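Local coordinates for protein enterotoxin type A (Staphylococcus aureus, PDB 1DYQ) that acts as a superantigen that binds MHC class II, with the help of zinc, and T-cell receptors, driving T-cell activation, and causes staphylococcal food poisoning, at residues Cys107-Val112 / Ile213-Lys218; Gly111-Asp116 / Asn150-Glu155. The protein carries 3 engineered substitutions. All coordinates share one frame; numbering follows the deposited sequence. Where two conformers were deposited one is given.

Running from the N terminus, the chain builds most of the OB-fold sheet before it reaches strand 105-114, from which both contacts start. Contact 2 closes the shorter loop: 33 residues later, strand 150-152 and the first turn of helix 153-168 come back against 111-116. Contact 1 closes the longer one, 100 residues between 107-112 and 213-218, so the loop of contact 2 nests inside it, the two starting segments overlapping at Gly111 and Val112. The two returning segments also meet, with Val153 N beside Lys218 O where strands 150-152 and 219-221 pair. Together they fasten the beta-grasp domain to one OB-fold strand, and water 1 is common to both contacts.

Contact 1. Residues Cys107-Val112 / Ile213-Lys218; sequences CMYGGV and IYRDNK
At the buried seam between the OB-fold and beta-grasp domains, the side-chain amide of Asn217, last residue of a type I turn from Tyr214, pairs with the peptide groups on both sides of Val112 CA. Val112 N donates to Asn217 OD1 over 2.9 Å, on a lone pair and nearly straight at 167°. Asn217 ND2 returns a 2.7 Å bond to Val112 O, which lies close to the amide plane. With CG anti to its own backbone N (chi1 -152°), Asn217 reaches across the gap and offers both ends of the amide to one residue. Gly111 N also sits close to OD1, but at an angle too poor for a bond; it gives its hydrogen to water 1 instead.

The same water donates to Tyr214 O at 2.9 Å, and this carbonyl also accepts the turn bond from Asn217 N. Tyr214 O comes within 3.7 Å of Gly110 CA, an approach that depends on the absence of a side chain there; the positive phi of Gly110 separately favours glycine. Overlapping the end of the beta turn, Asp216 OD1 accepts from Lys218 N in an Asx turn, met from above the carboxylate plane.

At the other end, the aliphatic part of Arg215 runs beside the Tyr109 ring, with Arg215 CD 3.6 Å from Tyr109 CD1 and the guanidinium turned 56° from the ring plane. The polar tips go their own ways: Arg215 NE forms a salt bridge with Asp73, and Tyr109 OH bonds to Asn208 O.

Because Val112 supplies one donor and one acceptor, the pairing fixes which end of the Asn217 amide is oxygen and which is nitrogen, and it satisfies these buried polar atoms across the domain boundary without any charge.

Contact 2. Residues Gly111-Asp116 / Asn150-Glu155; sequences GVTLHD and NVTVQE
Gln154 NE2, lying 3.3 Å from Gly111 N, is held by two acceptors: it donates to Tyr109 O and, over 3.1 Å, to water 1. Two donors face each other here, so Gly111 and Gln154 are joined through that water and not directly. An anti chi1 (173°) and an extended chain carry the amide into the OB-fold sheet, NE2 meeting strand 105-114 and OE1 accepting from Ala91 N of the neighbouring strand 86-91.

Next to it, methyl groups pack on carbonyl oxygens and on each other. Thr152 CG2 rests 3.8 Å from Val112 O and also touches Thr113 CG2. Thr113 CG2 in turn lies 3.5 Å from Asn150 O, and the Thr113 and Asn150 side chains lie alongside each other, pointing opposite ways. Waters also link Asn150 OD1 to Leu114, though Asn150 has two conformers and these bridges are less certain.

Strands 112-114 and 150-152 run antiparallel at 169°, but their axes are 6.9 Å apart and side chains and water fill the gap in place of a backbone ladder. Thr152 OG1 meanwhile accepts from Glu155 N over 3.0 Å, the N-cap bond of beta-grasp helix 153-168, whose first turn abuts the OB-fold strand through Gln154.

Contact 1. Residues Cys107-Val112 / Ile213-Lys218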
loop_
_atom_site.group_PDB
_atom_site.type_symbol
_atom_site.label_atom_id
_atom_site.label_comp_id
_atom_site.label_asym_id
_atom_site.label_seq_id
_atom_site.Cartn_x
_atom_site.Cartn_y
_atom_site.Cartn_z
ATOM N N CYS A 107 -7.563 0.456 -12.023
ATOM C CA CYS A 107 -7.318 1.627 -11.219
ATOM C C CYS A 107 -6.379 1.332 -10.036
ATOM O O CYS A 107 -6.372 0.239 -9.478
ATOM C CB CYS A 107 -8.640 2.201 -10.668
ATOM S SG CYS A 107 -9.698 2.847 -12.039
ATOM N N MET A 108 -5.570 2.320 -9.736
ATOM C CA MET A 108 -4.682 2.274 -8.546
ATOM C C MET A 108 -4.905 3.540 -7.760
ATOM O O MET A 108 -5.186 4.618 -8.357
ATOM C CB MET A 108 -3.264 2.173 -9.052
ATOM C CG MET A 108 -2.123 2.604 -8.207
ATOM S SD MET A 108 -0.580 1.983 -8.976
ATOM C CE MET A 108 0.123 3.500 -9.543
ATOM N N TYR A 109 -4.802 3.511 -6.441
ATOM C CA TYR A 109 -4.923 4.657 -5.593
ATOM C C TYR A 109 -3.541 5.211 -5.222
ATOM O O TYR A 109 -2.757 4.460 -4.620
ATOM C CB TYR A 109 -5.657 4.303 -4.307
ATOM C CG TYR A 109 -7.113 3.934 -4.424
ATOM C CD1 TYR A 109 -8.059 4.923 -4.684
ATOM C CD2 TYR A 109 -7.537 2.647 -4.134
ATOM C CE1 TYR A 109 -9.415 4.594 -4.709
ATOM C CE2 TYR A 109 -8.879 2.324 -4.141
ATOM C CZ TYR A 109 -9.794 3.300 -4.454
ATOM O OH TYR A 109 -11.149 2.981 -4.398
ATOM N N GLY A 110 -3.214 6.391 -5.698
ATOM C CA GLY A 110 -1.843 6.905 -5.417
ATOM C C GLY A 110 -0.775 6.041 -6.021
ATOM O O GLY A 110 -0.892 5.503 -7.137
ATOM N N GLY A 111 0.339 5.843 -5.285
ATOM C CA GLY A 111 1.432 5.018 -5.760
ATOM C C GLY A 111 2.473 5.763 -6.582
ATOM O O GLY A 111 3.311 5.066 -7.198
ATOM N N VAL A 112 2.390 7.079 -6.690
ATOM C CA VAL A 112 3.274 7.802 -7.617
ATOM C C VAL A 112 4.318 8.633 -6.888
ATOM O O VAL A 112 4.023 9.308 -5.912
ATOM C CB VAL A 112 2.389 8.762 -8.458
ATOM C CG1 VAL A 112 3.209 9.480 -9.528
ATOM C CG2 VAL A 112 1.279 7.954 -9.112
ATOM N N ILE A 213 -7.180 4.187 1.455
ATOM C CA ILE A 213 -6.253 4.830 2.371
ATOM C C ILE A 213 -5.010 5.339 1.638
ATOM O O ILE A 213 -4.354 6.259 2.142
ATOM C CB ILE A 213 -5.781 3.897 3.507
ATOM C CG1 ILE A 213 -5.304 2.554 2.990
ATOM C CG2 ILE A 213 -6.891 3.753 4.546
ATOM C CD1 ILE A 213 -4.580 1.717 4.050
ATOM N N TYR A 214 -4.671 4.788 0.474
ATOM C CA TYR A 214 -3.494 5.195 -0.262
ATOM C C TYR A 214 -3.787 6.306 -1.282
ATOM O O TYR A 214 -2.858 6.820 -1.903
ATOM C CB TYR A 214 -2.857 4.032 -0.976
ATOM C CG TYR A 214 -2.439 2.839 -0.130
ATOM C CD1 TYR A 214 -1.992 3.053 1.178
ATOM C CD2 TYR A 214 -2.552 1.567 -0.601
ATOM C CE1 TYR A 214 -1.603 1.935 1.939
ATOM C CE2 TYR A 214 -2.159 0.453 0.141
ATOM C CZ TYR A 214 -1.686 0.700 1.443
ATOM O OH TYR A 214 -1.398 -0.429 2.192
ATOM N N ARG A 215 -5.036 6.724 -1.374
ATOM C CA ARG A 215 -5.420 7.746 -2.364
ATOM C C ARG A 215 -4.879 9.094 -2.064
ATOM O O ARG A 215 -4.853 9.994 -2.945
ATOM C CB ARG A 215 -6.954 7.744 -2.506
ATOM C CG ARG A 215 -7.407 8.420 -3.835
ATOM C CD ARG A 215 -8.933 8.316 -3.948
ATOM N NE ARG A 215 -9.604 9.300 -3.143
ATOM C CZ ARG A 215 -10.911 9.618 -3.204
ATOM N NH1 ARG A 215 -11.690 8.933 -4.033
ATOM N NH2 ARG A 215 -11.387 10.546 -2.422
ATOM N N ASP A 216 -4.424 9.374 -0.835
ATOM C CA ASP A 216 -3.715 10.606 -0.551
ATOM C C ASP A 216 -2.307 10.658 -1.137
ATOM O O ASP A 216 -1.646 11.705 -1.066
ATOM C CB ASP A 216 -3.666 10.823 0.965
ATOM C CG ASP A 216 -2.916 9.782 1.748
ATOM O OD1 ASP A 216 -2.422 8.751 1.288
ATOM O OD2 ASP A 216 -2.820 10.018 3.017
ATOM N N ASN A 217 -1.807 9.542 -1.673
ATOM C CA ASN A 217 -0.454 9.459 -2.187
ATOM C C ASN A 217 0.556 10.023 -1.188
ATOM O O ASN A 217 1.506 10.698 -1.520
ATOM C CB ASN A 217 -0.324 10.199 -3.545
ATOM C CG ASN A 217 0.751 9.627 -4.415
ATOM O OD1 ASN A 217 0.501 8.866 -5.356
ATOM N ND2 ASN A 217 2.029 9.917 -4.153
ATOM N N LYS A 218 0.344 9.610 0.098
ATOM C CA LYS A 218 1.298 10.060 1.126
ATOM C C LYS A 218 2.692 9.529 0.814
ATOM O O LYS A 218 2.878 8.323 0.590
ATOM C CB LYS A 218 0.829 9.555 2.498
ATOM C CG LYS A 218 1.760 9.926 3.630
ATOM C CD LYS A 218 1.701 11.387 3.989
ATOM C CE LYS A 218 2.387 11.583 5.372
ATOM N NZ LYS A 218 2.523 13.037 5.656
HETATM O O HOH W 1 -0.149 5.984 -2.370
#

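Contact 2. Residues Gly111-Asp116 / Asn150-Glu155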
loop_
_atom_site.group_PDB
_atom_site.type_symbol
_atom_site.label_atom_id
_atom_site.label_comp_id
_atom_site.label_asym_id
_atom_site.label_seq_id
_atom_site.Cartn_x
_atom_site.Cartn_y
_atom_site.Cartn_z
ATOM N N GLY A 111 0.339 5.843 -5.285
ATOM C CA GLY A 111 1.432 5.018 -5.760
ATOM C C GLY A 111 2.473 5.763 -6.582
ATOM O O GLY A 111 3.311 5.066 -7.198
ATOM N N VAL A 112 2.390 7.079 -6.690
ATOM C CA VAL A 112 3.274 7.802 -7.617
ATOM C C VAL A 112 4.318 8.633 -6.888
ATOM O O VAL A 112 4.023 9.308 -5.912
ATOM C CB VAL A 112 2.389 8.762 -8.458
ATOM C CG1 VAL A 112 3.209 9.480 -9.528
ATOM C CG2 VAL A 112 1.279 7.954 -9.112
ATOM N N THR A 113 5.535 8.659 -7.439
ATOM C CA THR A 113 6.574 9.542 -6.910
ATOM C C THR A 113 7.306 10.237 -8.079
ATOM O O THR A 113 7.416 9.652 -9.142
ATOM C CB THR A 113 7.651 8.750 -6.123
ATOM O OG1 THR A 113 8.013 7.584 -6.785
ATOM C CG2 THR A 113 7.077 8.421 -4.726
ATOM N N LEU A 114 7.744 11.461 -7.836
ATOM C CA LEU A 114 8.571 12.125 -8.882
ATOM C C LEU A 114 9.809 11.302 -9.131
ATOM O O LEU A 114 10.435 10.793 -8.192
ATOM C CB LEU A 114 8.925 13.542 -8.441
ATOM C CG LEU A 114 7.715 14.488 -8.348
ATOM C CD1 LEU A 114 8.086 15.779 -7.652
ATOM C CD2 LEU A 114 7.171 14.715 -9.755
ATOM N N HIS A 115 10.185 11.146 -10.406
ATOM C CA HIS A 115 11.306 10.293 -10.743
ATOM C C HIS A 115 12.642 10.971 -10.437
ATOM O O HIS A 115 13.608 10.388 -10.022
ATOM C CB HIS A 115 11.258 9.901 -12.209
ATOM C CG HIS A 115 12.433 9.151 -12.725
ATOM N ND1 HIS A 115 12.660 7.821 -12.626
ATOM C CD2 HIS A 115 13.529 9.684 -13.394
ATOM C CE1 HIS A 115 13.826 7.500 -13.215
ATOM N NE2 HIS A 115 14.357 8.633 -13.663
ATOM N N ASP A 116 12.674 12.253 -10.884
ATOM C CA ASP A 116 13.926 12.952 -10.888
ATOM C C ASP A 116 14.587 13.161 -9.530
ATOM O O ASP A 116 14.039 13.607 -8.569
ATOM C CB ASP A 116 13.951 14.201 -11.695
ATOM C CG ASP A 116 13.758 14.077 -13.165
ATOM O OD1 ASP A 116 13.948 13.025 -13.801
ATOM O OD2 ASP A 116 13.502 15.171 -13.792
ATOM N N ASN A 150 12.246 9.644 -1.568
ATOM C CA ASN A 150 10.866 9.948 -1.181
ATOM C C ASN A 150 9.984 8.803 -1.671
ATOM O O ASN A 150 10.021 8.470 -2.874
ATOM C CB ASN A 150 10.469 11.253 -1.912
ATOM C CG ASN A 150 8.974 11.459 -1.892
ATOM O OD1 ASN A 150 8.298 11.261 -2.903
ATOM N ND2 ASN A 150 8.450 11.786 -0.726
ATOM N N VAL A 151 9.412 8.029 -0.758
ATOM C CA VAL A 151 8.722 6.797 -1.096
ATOM C C VAL A 151 7.274 6.857 -0.642
ATOM O O VAL A 151 6.949 7.460 0.376
ATOM C CB VAL A 151 9.424 5.584 -0.468
ATOM C CG1 VAL A 151 9.394 5.666 1.072
ATOM C CG2 VAL A 151 8.846 4.274 -0.939
ATOM N N THR A 152 6.363 6.222 -1.403
ATOM C CA THR A 152 4.988 6.184 -0.926
ATOM C C THR A 152 4.936 5.244 0.318
ATOM O O THR A 152 5.604 4.211 0.338
ATOM C CB THR A 152 3.963 5.712 -1.939
ATOM O OG1 THR A 152 4.154 4.416 -2.420
ATOM C CG2 THR A 152 3.904 6.724 -3.117
ATOM N N VAL A 153 4.062 5.625 1.218
ATOM C CA VAL A 153 3.712 4.687 2.317
ATOM C C VAL A 153 3.143 3.419 1.726
ATOM O O VAL A 153 3.482 2.297 2.144
ATOM C CB VAL A 153 2.767 5.308 3.324
ATOM C CG1 VAL A 153 2.274 4.222 4.310
ATOM C CG2 VAL A 153 3.447 6.433 4.100
ATOM N N GLN A 154 2.356 3.500 0.630
ATOM C CA GLN A 154 1.858 2.329 -0.057
ATOM C C GLN A 154 2.929 1.338 -0.422
ATOM O O GLN A 154 2.801 0.134 -0.158
ATOM C CB GLN A 154 1.032 2.742 -1.325
ATOM C CG GLN A 154 0.627 1.548 -2.162
ATOM C CD GLN A 154 -0.416 1.873 -3.263
ATOM O OE1 GLN A 154 -1.008 0.918 -3.779
ATOM N NE2 GLN A 154 -0.525 3.119 -3.594
ATOM N N GLU A 155 4.049 1.768 -1.008
ATOM C CA GLU A 155 5.129 0.881 -1.388
ATOM C C GLU A 155 5.668 0.089 -0.176
ATOM O O GLU A 155 5.959 -1.076 -0.302
ATOM C CB GLU A 155 6.259 1.629 -2.087
ATOM C CG GLU A 155 7.492 0.802 -2.371
ATOM C CD GLU A 155 8.518 1.489 -3.230
ATOM O OE1 GLU A 155 8.175 2.453 -3.956
ATOM O OE2 GLU A 155 9.709 1.078 -3.184
HETATM O O HOH W 1 -0.149 5.984 -2.370
HETATM O O HOH W 2 7.264 12.432 -4.915
HETATM O O HOH W 3 10.098 11.729 -5.279
#